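Local coordinates for protein glucokinase (Streptomyces griseus, PDB 3VGL) that binds glucose, an ATP analogue and zinc, and as a ROK-family glucokinase probably transfers phosphate from ATP to glucose, giving glucose 6-phosphate, at residues Ala37-Val41 with Ile81-Glu86; Gly112-Ala118 with Leu293-Gly298; His122-Ile128 with Pro253-Gly259. All coordinates share one frame. Numbering follows the deposited sequence.

Contact 1: Ala37-Val41 with Ile81-Glu86; sequences AEGIV and IDWRHE
The first turn of helix 37-52, A37-V41, with regular helical backbone angles and a V41 N to A37 O hydrogen bond of 3.1 Å, packs against I81-E86, in the loop between strand 75-77 and helix 88-96 of the ROK (actin-like ATPase) fold. The backbones come closest at A37 and D82, CA atoms 6.2 Å apart. D82 (phi/psi -84/73) centres an inverse gamma turn, whose W83 N to I81 O bond is 2.9 Å. H85, left-handed at 50/50, and E86 form a G1 beta bulge opposite V75. I40 takes chi1 m, which sets its CG2 3.9 Å from CZ2 of W83, and chi2 t, which places its CD1 3.4 Å from CG2 of I81 (mt). The W83 indole (chi1 -82°, chi2 -32°) swings toward the helix, its CD1 4.2 Å from A37 CB. E86 extends in t and bends at chi2 (p), placing OE1 3.9 Å from A37 CB and 4.2 Å from V41 CG2. No direct hydrogen bond joins the segments. One water accepts from W83 NE1 (2.9 Å) and donates to A37 O (2.7 Å) and E86 OE1 (2.8 Å). A second accepts from A37 N (2.9 Å) and donates to D82 OD2 (2.6 Å). The contact is a small apolar patch of A37, I40, I81 and W83 with two bridging waters, plain packing whose I81 side chain is about 7 Å from both the bound glucose and the ATP analogue. Around it, helix 88-96 meets V41, W83 and E86, strand 75-77 pairs with H85 and E86, and W286 of the second subunit packs on R84 and H85.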
ATOM      1  N   ALA A  37     -15.690 -30.971  -8.235  1.00 27.86           N
ATOM      2  CA  ALA A  37     -14.575 -31.876  -8.496  1.00 28.00           C
ATOM      3  C   ALA A  37     -15.016 -33.126  -9.259  1.00 28.79           C
ATOM      4  O   ALA A  37     -14.302 -33.606 -10.146  1.00 28.02           O
ATOM      5  CB  ALA A  37     -13.880 -32.254  -7.197  1.00 28.28           C
ATOM      6  N   GLU A  38     -16.196 -33.646  -8.913  1.00 29.43           N
ATOM      7  CA  GLU A  38     -16.733 -34.829  -9.588  1.00 30.42           C
ATOM      8  C   GLU A  38     -17.120 -34.509 -11.039  1.00 29.49           C
ATOM      9  O   GLU A  38     -16.856 -35.300 -11.955  1.00 29.79           O
ATOM     10  CB  GLU A  38     -17.924 -35.417  -8.798  1.00 31.89           C
ATOM     11  CG  GLU A  38     -17.574 -35.905  -7.374  1.00 36.84           C
ATOM     12  CD  GLU A  38     -17.209 -34.782  -6.365  1.00 42.80           C
ATOM     13  OE1 GLU A  38     -17.623 -33.598  -6.526  1.00 41.81           O
ATOM     14  OE2 GLU A  38     -16.497 -35.103  -5.381  1.00 45.79           O
ATOM     15  N   GLY A  39     -17.731 -33.345 -11.244  1.00 28.25           N
ATOM     16  CA  GLY A  39     -18.060 -32.872 -12.581  1.00 26.79           C
ATOM     17  C   GLY A  39     -16.812 -32.641 -13.413  1.00 25.31           C
ATOM     18  O   GLY A  39     -16.808 -32.907 -14.617  1.00 25.21           O
ATOM     19  N   ILE A  40     -15.748 -32.159 -12.768  1.00 24.33           N
ATOM     20  CA  ILE A  40     -14.456 -31.977 -13.458  1.00 23.72           C
ATOM     21  C   ILE A  40     -13.870 -33.308 -13.925  1.00 24.11           C
ATOM     22  O   ILE A  40     -13.373 -33.402 -15.044  1.00 23.15           O
ATOM     23  CB  ILE A  40     -13.422 -31.177 -12.601  1.00 23.12           C
ATOM     24  CG1 ILE A  40     -13.879 -29.723 -12.473  1.00 23.68           C
ATOM     25  CG2 ILE A  40     -11.998 -31.261 -13.222  1.00 22.83           C
ATOM     26  CD1 ILE A  40     -13.182 -28.954 -11.350  1.00 22.56           C
ATOM     27  N   VAL A  41     -13.935 -34.346 -13.091  1.00 24.50           N
ATOM     28  CA  VAL A  41     -13.451 -35.654 -13.548  1.00 24.83           C
ATOM     29  C   VAL A  41     -14.246 -36.140 -14.766  1.00 25.20           C
ATOM     30  O   VAL A  41     -13.654 -36.616 -15.737  1.00 24.78           O
ATOM     31  CB  VAL A  41     -13.392 -36.717 -12.421  1.00 25.58           C
ATOM     32  CG1 VAL A  41     -12.973 -38.094 -12.980  1.00 26.06           C
ATOM     33  CG2 VAL A  41     -12.435 -36.284 -11.314  1.00 26.14           C
ATOM     34  N   ILE A  81     -10.759 -23.179  -8.222  1.00 18.10           N
ATOM     35  CA  ILE A  81     -11.427 -24.450  -8.526  1.00 19.79           C
ATOM     36  C   ILE A  81     -11.593 -25.155  -7.172  1.00 21.51           C
ATOM     37  O   ILE A  81     -10.731 -25.050  -6.312  1.00 21.40           O
ATOM     38  CB  ILE A  81     -10.566 -25.316  -9.488  1.00 19.62           C
ATOM     39  CG1 ILE A  81     -10.456 -24.656 -10.868  1.00 19.00           C
ATOM     40  CG2 ILE A  81     -11.155 -26.747  -9.647  1.00 21.28           C
ATOM     41  CD1 ILE A  81      -9.407 -25.270 -11.730  1.00 17.84           C
ATOM     42  N   ASP A  82     -12.660 -25.927  -7.002  1.00 24.92           N
ATOM     43  CA  ASP A  82     -12.892 -26.595  -5.710  1.00 27.33           C
ATOM     44  C   ASP A  82     -12.114 -27.918  -5.574  1.00 27.42           C
ATOM     45  O   ASP A  82     -12.674 -29.032  -5.642  1.00 29.79           O
ATOM     46  CB  ASP A  82     -14.392 -26.763  -5.455  1.00 29.27           C
ATOM     47  CG  ASP A  82     -14.707 -27.203  -4.025  1.00 32.19           C
ATOM     48  OD1 ASP A  82     -13.915 -26.918  -3.084  1.00 35.83           O
ATOM     49  OD2 ASP A  82     -15.774 -27.820  -3.844  1.00 38.30           O
ATOM     50  N   TRP A  83     -10.808 -27.777  -5.394  1.00 26.46           N
ATOM     51  CA  TRP A  83      -9.907 -28.904  -5.191  1.00 25.58           C
ATOM     52  C   TRP A  83      -9.208 -28.732  -3.838  1.00 25.40           C
ATOM     53  O   TRP A  83      -8.571 -27.709  -3.584  1.00 24.78           O
ATOM     54  CB  TRP A  83      -8.844 -28.936  -6.293  1.00 24.93           C
ATOM     55  CG  TRP A  83      -9.217 -29.562  -7.633  1.00 24.36           C
ATOM     56  CD1 TRP A  83     -10.078 -30.600  -7.861  1.00 25.20           C
ATOM     57  CD2 TRP A  83      -8.663 -29.215  -8.919  1.00 23.42           C
ATOM     58  NE1 TRP A  83     -10.102 -30.921  -9.210  1.00 24.33           N
ATOM     59  CE2 TRP A  83      -9.245 -30.080  -9.878  1.00 23.86           C
ATOM     60  CE3 TRP A  83      -7.747 -28.246  -9.350  1.00 21.97           C
ATOM     61  CZ2 TRP A  83      -8.936 -30.004 -11.252  1.00 24.22           C
ATOM     62  CZ3 TRP A  83      -7.423 -28.185 -10.721  1.00 21.27           C
ATOM     63  CH2 TRP A  83      -8.022 -29.053 -11.645  1.00 21.65           C
ATOM     64  N   ARG A  84      -9.315 -29.739  -2.973  1.00 25.76           N
ATOM     65  CA  ARG A  84      -8.531 -29.771  -1.745  1.00 25.91           C
ATOM     66  C   ARG A  84      -8.030 -31.200  -1.586  1.00 26.72           C
ATOM     67  O   ARG A  84      -8.832 -32.104  -1.364  1.00 28.01           O
ATOM     68  CB  ARG A  84      -9.371 -29.359  -0.521  1.00 26.63           C
ATOM     69  CG  ARG A  84      -9.829 -27.886  -0.480  1.00 25.54           C
ATOM     70  CD  ARG A  84      -8.666 -26.939  -0.241  1.00 27.02           C
ATOM     71  NE  ARG A  84      -9.084 -25.543  -0.145  1.00 26.44           N
ATOM     72  CZ  ARG A  84      -9.240 -24.730  -1.188  1.00 27.45           C
ATOM     73  NH1 ARG A  84      -9.051 -25.170  -2.432  1.00 26.86           N
ATOM     74  NH2 ARG A  84      -9.615 -23.473  -0.978  1.00 27.38           N
ATOM     75  N   HIS A  85      -6.711 -31.388  -1.691  1.00 26.20           N
ATOM     76  CA  HIS A  85      -6.080 -32.717  -1.617  1.00 26.97           C
ATOM     77  C   HIS A  85      -6.793 -33.695  -2.563  1.00 27.57           C
ATOM     78  O   HIS A  85      -7.157 -34.828  -2.187  1.00 29.47           O
ATOM     79  CB  HIS A  85      -6.040 -33.238  -0.160  1.00 27.71           C
ATOM     80  CG  HIS A  85      -5.032 -32.553   0.717  1.00 27.22           C
ATOM     81  ND1 HIS A  85      -4.721 -33.016   1.974  1.00 27.92           N
ATOM     82  CD2 HIS A  85      -4.264 -31.449   0.530  1.00 26.13           C
ATOM     83  CE1 HIS A  85      -3.819 -32.228   2.531  1.00 28.46           C
ATOM     84  NE2 HIS A  85      -3.518 -31.273   1.672  1.00 27.12           N
ATOM     85  N   GLU A  86      -6.967 -33.256  -3.807  1.00 27.40           N
ATOM     86  CA  GLU A  86      -7.677 -34.025  -4.825  1.00 27.40           C
ATOM     87  C   GLU A  86      -6.765 -35.043  -5.549  1.00 27.99           C
ATOM     88  O   GLU A  86      -5.847 -34.651  -6.274  1.00 26.42           O
ATOM     89  CB  GLU A  86      -8.322 -33.060  -5.838  1.00 27.29           C
ATOM     90  CG  GLU A  86      -8.989 -33.723  -7.065  1.00 27.97           C
ATOM     91  CD  GLU A  86     -10.359 -34.330  -6.751  1.00 33.40           C
ATOM     92  OE1 GLU A  86     -11.006 -34.865  -7.677  1.00 32.52           O
ATOM     93  OE2 GLU A  86     -10.787 -34.257  -5.577  1.00 35.31           O
TER
HETATM   94  O   HOH W   1     -11.591 -33.291  -9.908  1.00 18.02           O
HETATM   95  O   HOH W   2     -15.997 -29.677  -5.697  1.00 26.18           O

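Contact 2: Gly112-Ala118 with Leu293-Gly298; sequences GEYRFGA and LAAQLG
The carboxylate of E113 joins the end of a helix to a beta turn. OE1 accepts a hydrogen bond from Q296 N (2.8 Å) and OE2 one from L297 N (2.8 Å, 162°), while OE1 also takes A118 N at 2.8 Å in an almost straight bond (178°). The mm rotamer of E113 (chi1 -72°, chi2 -66°) bends the side chain to this place. Its targets are the two central amides of a type I turn, A295-G298, with Q296 at -62/-32, L297 at -88/-3 and G298 N bonded to A295 O at 3.0 Å; G298 follows with positive phi (57°). On the other side the helix runs to F116, and G117 (-132/-135) is the first residue to leave it. A side chain on G117 would collide with E113 OE1, since a CB built there would lie 2.2 Å away. The segments come nearest at G117 and Q296, with CA atoms 4.9 Å apart. Q296 NE2 donates to a water (2.8 Å) that in turn donates to G117 O (3.2 Å). Farther out, L297 (mt) lays CD1 3.7 Å from G112 O and 4.5 Å from F116 CB, and A118 packs its CB 4.0 Å from CD1 of L293 and 3.6 Å from A294 O. Helix 301-311 touches F116 and L297 through V304, and I257 lies against E113, A118 and A295. The arrangement ties the C-terminal end of helix 105-116 to the turn after strand 291-294, in a helix-on-sheet layer of the actin-like ATPase fold to which ROK kinases belong.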
ATOM      1  N   GLY A 112       6.231 -26.559 -22.030  1.00 18.33           N
ATOM      2  CA  GLY A 112       5.834 -26.530 -23.458  1.00 18.92           C
ATOM      3  C   GLY A 112       6.595 -25.461 -24.220  1.00 19.37           C
ATOM      4  O   GLY A 112       7.080 -25.694 -25.318  1.00 19.97           O
ATOM      5  N   GLU A 113       6.713 -24.274 -23.630  1.00 18.16           N
ATOM      6  CA  GLU A 113       7.432 -23.174 -24.283  1.00 18.48           C
ATOM      7  C   GLU A 113       8.931 -23.413 -24.333  1.00 19.65           C
ATOM      8  O   GLU A 113       9.603 -23.028 -25.301  1.00 20.13           O
ATOM      9  CB  GLU A 113       7.112 -21.846 -23.593  1.00 17.40           C
ATOM     10  CG  GLU A 113       5.677 -21.369 -23.887  1.00 18.23           C
ATOM     11  CD  GLU A 113       5.478 -21.022 -25.361  1.00 19.67           C
ATOM     12  OE1 GLU A 113       6.364 -20.358 -25.954  1.00 20.39           O
ATOM     13  OE2 GLU A 113       4.417 -21.372 -25.918  1.00 21.74           O
ATOM     14  N   TYR A 114       9.460 -24.055 -23.297  1.00 19.66           N
ATOM     15  CA  TYR A 114      10.888 -24.372 -23.250  1.00 20.89           C
ATOM     16  C   TYR A 114      11.247 -25.372 -24.366  1.00 22.16           C
ATOM     17  O   TYR A 114      12.239 -25.206 -25.096  1.00 22.25           O
ATOM     18  CB  TYR A 114      11.266 -24.913 -21.870  1.00 21.01           C
ATOM     19  CG  TYR A 114      12.659 -25.477 -21.847  1.00 22.29           C
ATOM     20  CD1 TYR A 114      13.773 -24.643 -21.960  1.00 24.35           C
ATOM     21  CD2 TYR A 114      12.859 -26.845 -21.761  1.00 25.62           C
ATOM     22  CE1 TYR A 114      15.060 -25.171 -21.970  1.00 26.46           C
ATOM     23  CE2 TYR A 114      14.133 -27.382 -21.774  1.00 27.61           C
ATOM     24  CZ  TYR A 114      15.225 -26.541 -21.873  1.00 28.29           C
ATOM     25  OH  TYR A 114      16.483 -27.091 -21.887  1.00 30.68           O
ATOM     26  N   ARG A 115      10.408 -26.387 -24.514  1.00 21.90           N
ATOM     27  CA  ARG A 115      10.654 -27.442 -25.501  1.00 23.85           C
ATOM     28  C   ARG A 115      10.319 -27.045 -26.944  1.00 24.34           C
ATOM     29  O   ARG A 115      11.057 -27.398 -27.885  1.00 25.78           O
ATOM     30  CB  ARG A 115       9.861 -28.703 -25.122  1.00 23.80           C
ATOM     31  CG  ARG A 115      10.275 -29.381 -23.819  1.00 27.08           C
ATOM     32  CD  ARG A 115      11.630 -30.061 -23.906  1.00 35.01           C
ATOM     33  NE  ARG A 115      11.823 -30.710 -25.193  1.00 40.03           N
ATOM     34  CZ  ARG A 115      11.453 -31.952 -25.487  1.00 43.26           C
ATOM     35  NH1 ARG A 115      10.860 -32.729 -24.577  1.00 43.62           N
ATOM     36  NH2 ARG A 115      11.677 -32.413 -26.705  1.00 43.85           N
ATOM     37  N   PHE A 116       9.204 -26.339 -27.126  1.00 23.79           N
ATOM     38  CA  PHE A 116       8.593 -26.195 -28.457  1.00 24.50           C
ATOM     39  C   PHE A 116       8.271 -24.750 -28.817  1.00 25.06           C
ATOM     40  O   PHE A 116       7.787 -24.478 -29.920  1.00 26.27           O
ATOM     41  CB  PHE A 116       7.316 -27.049 -28.559  1.00 24.19           C
ATOM     42  CG  PHE A 116       7.489 -28.478 -28.107  1.00 25.83           C
ATOM     43  CD1 PHE A 116       8.332 -29.356 -28.799  1.00 26.53           C
ATOM     44  CD2 PHE A 116       6.780 -28.963 -26.999  1.00 25.56           C
ATOM     45  CE1 PHE A 116       8.481 -30.684 -28.369  1.00 28.20           C
ATOM     46  CE2 PHE A 116       6.928 -30.290 -26.571  1.00 27.24           C
ATOM     47  CZ  PHE A 116       7.781 -31.148 -27.263  1.00 28.03           C
ATOM     48  N   GLY A 117       8.562 -23.816 -27.904  1.00 23.68           N
ATOM     49  CA  GLY A 117       8.148 -22.441 -28.104  1.00 23.95           C
ATOM     50  C   GLY A 117       9.232 -21.402 -27.870  1.00 23.75           C
ATOM     51  O   GLY A 117      10.379 -21.562 -28.316  1.00 24.70           O
ATOM     52  N   ALA A 118       8.859 -20.344 -27.153  1.00 22.79           N
ATOM     53  CA  ALA A 118       9.703 -19.156 -27.001  1.00 22.35           C
ATOM     54  C   ALA A 118      10.929 -19.388 -26.111  1.00 22.45           C
ATOM     55  O   ALA A 118      11.837 -18.553 -26.092  1.00 22.71           O
ATOM     56  CB  ALA A 118       8.859 -17.955 -26.476  1.00 22.54           C
ATOM     57  N   LEU A 293       8.645 -12.175 -23.831  1.00 16.90           N
ATOM     58  CA  LEU A 293       8.133 -12.827 -25.051  1.00 18.17           C
ATOM     59  C   LEU A 293       6.751 -13.395 -24.862  1.00 18.19           C
ATOM     60  O   LEU A 293       6.424 -13.909 -23.794  1.00 17.68           O
ATOM     61  CB  LEU A 293       9.062 -13.970 -25.482  1.00 18.39           C
ATOM     62  CG  LEU A 293      10.535 -13.592 -25.677  1.00 20.99           C
ATOM     63  CD1 LEU A 293      11.369 -14.848 -25.872  1.00 22.40           C
ATOM     64  CD2 LEU A 293      10.686 -12.638 -26.850  1.00 23.65           C
ATOM     65  N   ALA A 294       5.929 -13.327 -25.907  1.00 18.58           N
ATOM     66  CA  ALA A 294       4.672 -14.064 -25.896  1.00 19.24           C
ATOM     67  C   ALA A 294       4.959 -15.556 -25.998  1.00 19.01           C
ATOM     68  O   ALA A 294       5.877 -15.973 -26.722  1.00 19.68           O
ATOM     69  CB  ALA A 294       3.807 -13.638 -27.076  1.00 20.30           C
ATOM     70  N   ALA A 295       4.175 -16.357 -25.281  1.00 18.30           N
ATOM     71  CA  ALA A 295       4.160 -17.795 -25.500  1.00 18.20           C
ATOM     72  C   ALA A 295       3.881 -18.058 -26.978  1.00 19.29           C
ATOM     73  O   ALA A 295       2.875 -17.602 -27.526  1.00 19.95           O
ATOM     74  CB  ALA A 295       3.082 -18.456 -24.619  1.00 17.78           C
ATOM     75  N   GLN A 296       4.808 -18.747 -27.625  1.00 19.43           N
ATOM     76  CA  GLN A 296       4.630 -19.091 -29.038  1.00 21.55           C
ATOM     77  C   GLN A 296       3.412 -19.977 -29.282  1.00 22.02           C
ATOM     78  O   GLN A 296       2.765 -19.900 -30.347  1.00 23.02           O
ATOM     79  CB  GLN A 296       5.891 -19.763 -29.559  1.00 22.36           C
ATOM     80  CG  GLN A 296       6.992 -18.768 -29.879  1.00 26.91           C
ATOM     81  CD  GLN A 296       8.177 -19.436 -30.541  1.00 29.88           C
ATOM     82  OE1 GLN A 296       8.064 -20.540 -31.070  1.00 30.97           O
ATOM     83  NE2 GLN A 296       9.323 -18.782 -30.486  1.00 31.71           N
ATOM     84  N   LEU A 297       3.098 -20.818 -28.299  1.00 21.16           N
ATOM     85  CA  LEU A 297       1.936 -21.694 -28.357  1.00 21.98           C
ATOM     86  C   LEU A 297       0.673 -21.015 -27.823  1.00 21.76           C
ATOM     87  O   LEU A 297      -0.418 -21.610 -27.847  1.00 21.49           O
ATOM     88  CB  LEU A 297       2.203 -22.990 -27.587  1.00 22.25           C
ATOM     89  CG  LEU A 297       3.442 -23.792 -28.020  1.00 25.69           C
ATOM     90  CD1 LEU A 297       3.849 -24.789 -26.916  1.00 27.01           C
ATOM     91  CD2 LEU A 297       3.222 -24.486 -29.362  1.00 29.61           C
ATOM     92  N   GLY A 298       0.827 -19.781 -27.336  1.00 21.02           N
ATOM     93  CA  GLY A 298      -0.285 -19.023 -26.785  1.00 20.97           C
ATOM     94  C   GLY A 298      -0.918 -19.805 -25.657  1.00 20.87           C
ATOM     95  O   GLY A 298      -0.222 -20.472 -24.892  1.00 20.47           O
TER
HETATM   96  O   HOH W   3      11.737 -20.091 -30.779  1.00 31.80           O

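Contact 3: His122-Ile128 with Pro253-Gly259; sequences HDDVICI and PSAFIVG
Two parallel strands, 125-128 and 255-259, lie side by side in the mixed sheet of an actin-like ATPase domain, their axes 4.7 Å apart and 22° from parallel. Before the strand proper, H122 (chi1 m) bonds through ND1 to S254 OG at 2.6 Å and makes an off-centre CH-pi contact with A255 CB, 4.2 Å from the ring centroid. D123 N and S254 OG, 2.8 and 2.7 Å from one water, are bridged by it. D124 O receives S254 N at 3.0 Å, while its OD1 is held by G141 N. V125 packs CG1 4.1 Å from A255 CB and CG2 4.2 Å from I257 CD1, with C127 on the same face. I126 pairs with F256: I126 N reaches A255 O at 3.1 Å, I257 N reaches I126 O at 2.9 Å, and I126 CB meets F256 CD1 at 3.7 Å. I126, F256 and I128 touch helix 227-251; V258 shares their face. C127 lies beside I257, CA atoms 4.6 Å apart, its CA 3.2 Å from I257 O in a CA-H...O contact. I128 pairs with V258: its N bonds I257 O at 3.0 Å, and G259 N donates to I128 O at 2.7 Å, almost straight.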
ATOM      1  N   HIS A 122      17.243 -21.405 -24.638  1.00 26.04           N
ATOM      2  CA  HIS A 122      17.562 -20.790 -23.352  1.00 25.85           C
ATOM      3  C   HIS A 122      17.851 -21.881 -22.310  1.00 26.03           C
ATOM      4  O   HIS A 122      17.484 -23.042 -22.521  1.00 27.85           O
ATOM      5  CB  HIS A 122      16.396 -19.903 -22.894  1.00 24.06           C
ATOM      6  CG  HIS A 122      16.128 -18.722 -23.783  1.00 23.74           C
ATOM      7  ND1 HIS A 122      16.541 -17.443 -23.475  1.00 23.55           N
ATOM      8  CD2 HIS A 122      15.485 -18.628 -24.974  1.00 24.36           C
ATOM      9  CE1 HIS A 122      16.171 -16.612 -24.435  1.00 25.78           C
ATOM     10  NE2 HIS A 122      15.521 -17.306 -25.355  1.00 25.18           N
ATOM     11  N   ASP A 123      18.516 -21.521 -21.206  1.00 26.19           N
ATOM     12  CA  ASP A 123      18.755 -22.453 -20.095  1.00 26.10           C
ATOM     13  C   ASP A 123      17.948 -22.100 -18.853  1.00 24.66           C
ATOM     14  O   ASP A 123      17.627 -22.975 -18.046  1.00 24.69           O
ATOM     15  CB  ASP A 123      20.230 -22.481 -19.696  1.00 27.56           C
ATOM     16  CG  ASP A 123      21.143 -22.862 -20.846  1.00 30.03           C
ATOM     17  OD1 ASP A 123      22.233 -22.269 -20.931  1.00 33.97           O
ATOM     18  OD2 ASP A 123      20.783 -23.740 -21.644  1.00 33.61           O
ATOM     19  N   ASP A 124      17.661 -20.812 -18.700  1.00 23.75           N
ATOM     20  CA  ASP A 124      16.972 -20.288 -17.515  1.00 22.67           C
ATOM     21  C   ASP A 124      15.885 -19.344 -17.986  1.00 20.98           C
ATOM     22  O   ASP A 124      16.167 -18.238 -18.434  1.00 21.49           O
ATOM     23  CB  ASP A 124      17.966 -19.590 -16.577  1.00 23.79           C
ATOM     24  CG  ASP A 124      19.110 -20.505 -16.167  1.00 26.48           C
ATOM     25  OD1 ASP A 124      18.908 -21.364 -15.283  1.00 27.31           O
ATOM     26  OD2 ASP A 124      20.218 -20.387 -16.758  1.00 30.68           O
ATOM     27  N   VAL A 125      14.636 -19.803 -17.921  1.00 19.81           N
ATOM     28  CA  VAL A 125      13.503 -18.960 -18.318  1.00 19.67           C
ATOM     29  C   VAL A 125      12.416 -19.008 -17.266  1.00 18.21           C
ATOM     30  O   VAL A 125      12.286 -19.993 -16.544  1.00 18.04           O
ATOM     31  CB  VAL A 125      12.887 -19.319 -19.711  1.00 20.22           C
ATOM     32  CG1 VAL A 125      13.912 -19.141 -20.816  1.00 22.59           C
ATOM     33  CG2 VAL A 125      12.287 -20.715 -19.728  1.00 21.63           C
ATOM     34  N   ILE A 126      11.636 -17.937 -17.207  1.00 16.97           N
ATOM     35  CA  ILE A 126      10.502 -17.875 -16.290  1.00 15.67           C
ATOM     36  C   ILE A 126       9.234 -17.596 -17.085  1.00 15.54           C
ATOM     37  O   ILE A 126       9.202 -16.662 -17.880  1.00 15.74           O
ATOM     38  CB  ILE A 126      10.727 -16.762 -15.228  1.00 15.33           C
ATOM     39  CG1 ILE A 126      11.962 -17.053 -14.347  1.00 17.04           C
ATOM     40  CG2 ILE A 126       9.481 -16.571 -14.351  1.00 16.14           C
ATOM     41  CD1 ILE A 126      11.865 -18.330 -13.460  1.00 18.96           C
ATOM     42  N   CYS A 127       8.205 -18.392 -16.824  1.00 14.73           N
ATOM     43  CA  CYS A 127       6.892 -18.235 -17.447  1.00 16.01           C
ATOM     44  C   CYS A 127       5.873 -17.708 -16.447  1.00 14.64           C
ATOM     45  O   CYS A 127       5.862 -18.105 -15.262  1.00 14.97           O
ATOM     46  CB  CYS A 127       6.412 -19.579 -17.974  1.00 16.62           C
ATOM     47  SG  CYS A 127       4.783 -19.580 -18.747  1.00 19.57           S
ATOM     48  N   ILE A 128       5.038 -16.774 -16.912  1.00 14.36           N
ATOM     49  CA  ILE A 128       3.815 -16.407 -16.191  1.00 14.13           C
ATOM     50  C   ILE A 128       2.655 -16.628 -17.126  1.00 14.16           C
ATOM     51  O   ILE A 128       2.774 -16.396 -18.335  1.00 14.25           O
ATOM     52  CB  ILE A 128       3.782 -14.947 -15.651  1.00 14.78           C
ATOM     53  CG1 ILE A 128       3.712 -13.897 -16.768  1.00 15.78           C
ATOM     54  CG2 ILE A 128       4.980 -14.693 -14.753  1.00 15.68           C
ATOM     55  CD1 ILE A 128       3.310 -12.486 -16.240  1.00 16.64           C
ATOM     56  N   PRO A 253      16.395 -14.398 -15.221  1.00 16.70           N
ATOM     57  CA  PRO A 253      16.414 -15.332 -16.364  1.00 17.20           C
ATOM     58  C   PRO A 253      16.844 -14.609 -17.643  1.00 17.75           C
ATOM     59  O   PRO A 253      16.910 -13.381 -17.666  1.00 17.59           O
ATOM     60  CB  PRO A 253      14.954 -15.750 -16.473  1.00 16.85           C
ATOM     61  CG  PRO A 253      14.230 -14.471 -16.126  1.00 15.66           C
ATOM     62  CD  PRO A 253      15.026 -13.883 -14.968  1.00 15.51           C
ATOM     63  N   SER A 254      17.105 -15.362 -18.713  1.00 18.85           N
ATOM     64  CA  SER A 254      17.374 -14.732 -19.997  1.00 19.96           C
ATOM     65  C   SER A 254      16.072 -14.244 -20.649  1.00 19.23           C
ATOM     66  O   SER A 254      16.088 -13.292 -21.438  1.00 20.44           O
ATOM     67  CB  SER A 254      18.100 -15.706 -20.925  1.00 20.44           C
ATOM     68  OG  SER A 254      17.366 -16.905 -21.059  1.00 21.80           O
ATOM     69  N   ALA A 255      14.963 -14.900 -20.317  1.00 18.69           N
ATOM     70  CA  ALA A 255      13.674 -14.526 -20.875  1.00 17.85           C
ATOM     71  C   ALA A 255      12.523 -14.781 -19.920  1.00 16.70           C
ATOM     72  O   ALA A 255      12.528 -15.769 -19.161  1.00 16.66           O
ATOM     73  CB  ALA A 255      13.433 -15.289 -22.187  1.00 18.07           C
ATOM     74  N   PHE A 256      11.549 -13.880 -20.004  1.00 15.95           N
ATOM     75  CA  PHE A 256      10.195 -14.080 -19.485  1.00 15.14           C
ATOM     76  C   PHE A 256       9.272 -14.429 -20.627  1.00 15.62           C
ATOM     77  O   PHE A 256       9.361 -13.829 -21.704  1.00 17.62           O
ATOM     78  CB  PHE A 256       9.686 -12.815 -18.795  1.00 14.83           C
ATOM     79  CG  PHE A 256      10.442 -12.491 -17.552  1.00 13.82           C
ATOM     80  CD1 PHE A 256      10.244 -13.260 -16.417  1.00 13.99           C
ATOM     81  CD2 PHE A 256      11.415 -11.483 -17.537  1.00 14.21           C
ATOM     82  CE1 PHE A 256      10.978 -13.016 -15.254  1.00 14.53           C
ATOM     83  CE2 PHE A 256      12.145 -11.213 -16.339  1.00 15.41           C
ATOM     84  CZ  PHE A 256      11.920 -11.993 -15.220  1.00 16.88           C
ATOM     85  N   ILE A 257       8.408 -15.410 -20.384  1.00 15.28           N
ATOM     86  CA  ILE A 257       7.455 -15.870 -21.407  1.00 15.43           C
ATOM     87  C   ILE A 257       6.074 -15.718 -20.810  1.00 15.48           C
ATOM     88  O   ILE A 257       5.792 -16.274 -19.741  1.00 16.07           O
ATOM     89  CB  ILE A 257       7.729 -17.319 -21.837  1.00 16.08           C
ATOM     90  CG1 ILE A 257       9.182 -17.466 -22.309  1.00 19.03           C
ATOM     91  CG2 ILE A 257       6.750 -17.738 -22.933  1.00 16.71           C
ATOM     92  CD1 ILE A 257       9.638 -18.903 -22.513  1.00 23.13           C
ATOM     93  N   VAL A 258       5.234 -14.945 -21.488  1.00 14.58           N
ATOM     94  CA  VAL A 258       3.881 -14.648 -21.000  1.00 14.31           C
ATOM     95  C   VAL A 258       2.885 -15.497 -21.762  1.00 13.96           C
ATOM     96  O   VAL A 258       2.785 -15.387 -22.996  1.00 16.39           O
ATOM     97  CB  VAL A 258       3.552 -13.145 -21.179  1.00 14.95           C
ATOM     98  CG1 VAL A 258       2.166 -12.848 -20.608  1.00 15.37           C
ATOM     99  CG2 VAL A 258       4.581 -12.288 -20.434  1.00 15.63           C
ATOM    100  N   GLY A 259       2.168 -16.354 -21.017  1.00 14.00           N
ATOM    101  CA  GLY A 259       1.176 -17.262 -21.608  1.00 13.64           C
ATOM    102  C   GLY A 259      -0.200 -16.965 -21.026  1.00 14.07           C
ATOM    103  O   GLY A 259      -0.484 -15.839 -20.572  1.00 13.42           O
TER
HETATM  104  O   HOH W   4      19.151 -18.854 -20.535  1.00 14.52           O

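Overall arrangement
Contact 1 comes first along the chain and stands apart, its centre about 28 Å from that of contact 2 and about 30 Å from that of contact 3, across the centre of the chain. Contacts 2 and 3 are neighbours, centres about 9 Å apart, and share one sheet: strand 255-259 lies between strands 125-130 and 291-294. Helix 105-116 leads on to strand 125-130, and both segments of contact 3 fall between those of contact 2. Two five-stranded mixed sheets, each of order 3-2-1-4-5, reflect the duplicated actin-like ATPase fold; contact 1 belongs to the first half, contacts 2 and 3 chiefly to the second, and glucose and nucleotide probably bind between the halves.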